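Local coordinates for protein diguanylate cyclase (Xanthomonas campestris pv. campestris, PDB 5H5O) that binds cyclic GMP through the cyclic nucleotide-binding domain described here and, as a whole protein, probably makes cyclic di-GMP from two GTP molecules, at residues A[45-50]-A[80-85]. Residues are numbered along the deposited sequence; the frame is centred on the assembly and turned at random.
Sequences GQIDLD and AGASAS. With PCG (cyclic guanosine monophosphate), chain C.
Strand 47-50 pairs with strand 81-84 in antiparallel fashion, the two axes 4.7 Å apart. Asp48 with Ser83 and Asp50 with Gly81 are hydrogen-bonded pairs. Ile47 with Ala84 and Leu49 with Ala82 are non-hydrogen-bonded pairs. Asp48 N gives a nearly straight bond to Ser83 O (2.8 Å, 175°), whereas the return bond from Ser83 N to Asp48 O is longer at 3.2 Å. Ser85 N adds a bond to Gln46 O beyond the last pair. A water bridges Asp48 O and Ser83 OG, so this carbonyl receives two hydrogen bonds.

Ile47, Leu49, Ala82 and Ala84 face the buried side. Ala82 CB meets Ile47 CG2 at 4.1 Å and Leu49 CD2 at 3.9 Å. Ile47 reaches Ala84 CB with CD1. On the other, partly exposed side, Gln46 is extended, with CG anti to its backbone N (chi1 172°). Its NE2 donates to Asp48 OD1 at 3.0 Å, on the syn lone pair, and His59 also bonds that oxygen. Ser85 CB lies against Asp48 OD2.

Leu49 CD1 packs on C8 of the cyclic GMP base at 3.6 Å, and Ala80 N lies near C5' of the ribose. Strands 28-30 and 58-60 flank the pair. Together they form one antiparallel sheet of the cupin-type beta roll of a cyclic nucleotide-binding domain, here contributing to the nucleotide pocket.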
ATOM      1  N   GLY A  45       7.423 -22.615 -11.507  1.00 21.56           N
ATOM      2  CA  GLY A  45       6.590 -22.452 -12.683  1.00 22.67           C
ATOM      3  C   GLY A  45       6.301 -20.988 -12.971  1.00 28.38           C
ATOM      4  O   GLY A  45       7.159 -20.121 -12.788  1.00 26.14           O
ATOM      5  N   GLN A  46       5.082 -20.706 -13.421  1.00 24.62           N
ATOM      6  CA  GLN A  46       4.748 -19.347 -13.832  1.00 30.46           C
ATOM      7  C   GLN A  46       3.248 -19.092 -13.828  1.00 27.41           C
ATOM      8  O   GLN A  46       2.468 -19.895 -14.339  1.00 26.36           O
ATOM      9  CB  GLN A  46       5.347 -19.055 -15.209  1.00 35.41           C
ATOM     10  CG  GLN A  46       4.910 -17.739 -15.848  1.00 33.87           C
ATOM     11  CD  GLN A  46       5.464 -17.605 -17.252  1.00 32.65           C
ATOM     12  OE1 GLN A  46       6.684 -17.590 -17.444  1.00 34.49           O
ATOM     13  NE2 GLN A  46       4.574 -17.541 -18.246  1.00 27.27           N
ATOM     14  N   ILE A  47       2.843 -17.966 -13.242  1.00 21.41           N
ATOM     15  CA  ILE A  47       1.450 -17.594 -13.252  1.00 11.88           C
ATOM     16  C   ILE A  47       1.255 -16.432 -14.212  1.00 20.77           C
ATOM     17  O   ILE A  47       2.039 -15.485 -14.211  1.00 22.49           O
ATOM     18  CB  ILE A  47       0.960 -17.185 -11.860  1.00 19.40           C
ATOM     19  CG1 ILE A  47       0.832 -18.414 -10.953  1.00 18.99           C
ATOM     20  CG2 ILE A  47      -0.393 -16.432 -11.958  1.00 22.92           C
ATOM     21  CD1 ILE A  47      -0.091 -19.497 -11.519  1.00 23.64           C
ATOM     22  N   ASP A  48       0.209 -16.500 -15.029  1.00 21.53           N
ATOM     23  CA  ASP A  48      -0.106 -15.405 -15.942  1.00 27.52           C
ATOM     24  C   ASP A  48      -1.289 -14.599 -15.432  1.00 21.30           C
ATOM     25  O   ASP A  48      -2.334 -15.161 -15.096  1.00 27.15           O
ATOM     26  CB  ASP A  48      -0.410 -15.926 -17.355  1.00 31.19           C
ATOM     27  CG  ASP A  48       0.826 -16.499 -18.047  1.00 34.34           C
ATOM     28  OD1 ASP A  48       1.944 -16.350 -17.501  1.00 26.32           O
ATOM     29  OD2 ASP A  48       0.680 -17.090 -19.138  1.00 42.95           O
ATOM     30  N   LEU A  49      -1.112 -13.287 -15.380  1.00 19.36           N
ATOM     31  CA  LEU A  49      -2.183 -12.380 -15.000  1.00 24.11           C
ATOM     32  C   LEU A  49      -2.831 -11.745 -16.236  1.00 27.76           C
ATOM     33  O   LEU A  49      -2.157 -11.124 -17.058  1.00 27.87           O
ATOM     34  CB  LEU A  49      -1.658 -11.304 -14.054  1.00 17.52           C
ATOM     35  CG  LEU A  49      -0.980 -11.851 -12.799  1.00 20.60           C
ATOM     36  CD1 LEU A  49      -0.534 -10.710 -11.882  1.00 19.69           C
ATOM     37  CD2 LEU A  49      -1.906 -12.815 -12.076  1.00 23.76           C
ATOM     38  N   ASP A  50      -4.148 -11.896 -16.345  1.00 24.04           N
ATOM     39  CA  ASP A  50      -4.904 -11.349 -17.473  1.00 29.37           C
ATOM     40  C   ASP A  50      -5.808 -10.212 -16.996  1.00 27.58           C
ATOM     41  O   ASP A  50      -6.822 -10.442 -16.343  1.00 26.02           O
ATOM     42  CB  ASP A  50      -5.725 -12.458 -18.141  1.00 27.83           C
ATOM     43  CG  ASP A  50      -6.362 -12.019 -19.454  1.00 36.28           C
ATOM     44  OD1 ASP A  50      -6.542 -10.803 -19.691  1.00 37.73           O
ATOM     45  OD2 ASP A  50      -6.703 -12.913 -20.257  1.00 42.59           O
ATOM     46  N   ALA A  80      -7.307  -9.066 -11.894  1.00 30.63           N
ATOM     47  CA  ALA A  80      -6.936  -9.857 -13.053  1.00 32.28           C
ATOM     48  C   ALA A  80      -7.355 -11.290 -12.852  1.00 29.35           C
ATOM     49  O   ALA A  80      -7.614 -11.713 -11.726  1.00 30.34           O
ATOM     50  CB  ALA A  80      -5.430  -9.760 -13.315  1.00 29.72           C
ATOM     51  N   GLY A  81      -7.454 -12.026 -13.951  1.00 22.87           N
ATOM     52  CA  GLY A  81      -7.562 -13.466 -13.877  1.00 26.44           C
ATOM     53  C   GLY A  81      -6.166 -14.049 -13.716  1.00 28.27           C
ATOM     54  O   GLY A  81      -5.191 -13.529 -14.284  1.00 23.93           O
ATOM     55  N   ALA A  82      -6.061 -15.112 -12.924  1.00 24.52           N
ATOM     56  CA  ALA A  82      -4.779 -15.784 -12.709  1.00 25.72           C
ATOM     57  C   ALA A  82      -4.866 -17.226 -13.175  1.00 24.95           C
ATOM     58  O   ALA A  82      -5.849 -17.913 -12.883  1.00 25.45           O
ATOM     59  CB  ALA A  82      -4.370 -15.709 -11.222  1.00 27.53           C
ATOM     60  N   SER A  83      -3.841 -17.682 -13.898  1.00 27.85           N
ATOM     61  CA  SER A  83      -3.839 -19.024 -14.460  1.00 27.04           C
ATOM     62  C   SER A  83      -2.417 -19.547 -14.670  1.00 24.71           C
ATOM     63  O   SER A  83      -1.464 -18.784 -14.849  1.00 23.83           O
ATOM     64  CB  SER A  83      -4.645 -19.075 -15.769  1.00 31.57           C
ATOM     65  OG  SER A  83      -3.907 -18.533 -16.857  1.00 30.17           O
ATOM     66  N   ALA A  84      -2.270 -20.861 -14.604  1.00 29.61           N
ATOM     67  CA  ALA A  84      -0.944 -21.456 -14.667  1.00 34.97           C
ATOM     68  C   ALA A  84      -0.529 -21.665 -16.121  1.00 37.90           C
ATOM     69  O   ALA A  84      -1.253 -22.274 -16.912  1.00 37.34           O
ATOM     70  CB  ALA A  84      -0.885 -22.761 -13.868  1.00 31.89           C
ATOM     71  N   SER A  85       0.637 -21.137 -16.468  1.00 32.65           N
ATOM     72  CA  SER A  85       1.159 -21.281 -17.818  1.00 39.36           C
ATOM     73  C   SER A  85       1.698 -22.695 -17.975  1.00 41.51           C
ATOM     74  O   SER A  85       1.493 -23.349 -18.992  1.00 41.20           O
ATOM     75  CB  SER A  85       2.264 -20.253 -18.057  1.00 36.89           C
ATOM     76  OG  SER A  85       2.774 -20.367 -19.363  1.00 53.27           O
TER
HETATM   77  PA  PCG C 201      -5.601  -9.048  -6.931  1.00 64.75           P
HETATM   78  O1A PCG C 201      -5.857  -9.942  -5.764  1.00 64.75           O
HETATM   79  O2A PCG C 201      -6.330  -7.844  -7.438  1.00 64.75           O
HETATM   80  O5' PCG C 201      -5.490 -10.007  -7.811  1.00 64.75           O
HETATM   81  C5' PCG C 201      -4.955  -9.625  -9.082  1.00 64.75           C
HETATM   82  C4' PCG C 201      -3.561  -9.168  -8.746  1.00 64.75           C
HETATM   83  O4' PCG C 201      -2.695  -8.667  -9.733  1.00 64.75           O
HETATM   84  C3' PCG C 201      -3.566  -8.113  -7.683  1.00 64.75           C
HETATM   85  O3' PCG C 201      -4.276  -8.614  -6.519  1.00 64.75           O
HETATM   86  C2' PCG C 201      -2.090  -7.840  -7.585  1.00 64.75           C
HETATM   87  O2' PCG C 201      -1.360  -8.608  -6.625  1.00 64.75           O
HETATM   88  C1' PCG C 201      -1.577  -8.194  -8.990  1.00 64.75           C
HETATM   89  N9  PCG C 201      -1.098  -7.207 -10.015  1.00 64.75           N
HETATM   90  C8  PCG C 201       0.025  -7.339 -10.731  1.00 64.75           C
HETATM   91  N7  PCG C 201       0.205  -6.302 -11.567  1.00 64.75           N
HETATM   92  C5  PCG C 201      -0.810  -5.472 -11.406  1.00 64.75           C
HETATM   93  C6  PCG C 201      -1.231  -4.170 -11.985  1.00 64.75           C
HETATM   94  O6  PCG C 201      -0.528  -3.634 -12.849  1.00 64.75           O
HETATM   95  N1  PCG C 201      -2.385  -3.595 -11.545  1.00 64.75           N
HETATM   96  C2  PCG C 201      -3.163  -4.173 -10.599  1.00 64.75           C
HETATM   97  N2  PCG C 201      -4.295  -3.553 -10.206  1.00 64.75           N
HETATM   98  N3  PCG C 201      -2.834  -5.386 -10.016  1.00 64.75           N
HETATM   99  C4  PCG C 201      -1.691  -6.056 -10.378  1.00 64.75           C
HETATM  100  O   HOH W   1      -4.343 -15.850 -16.922  1.00 35.35           O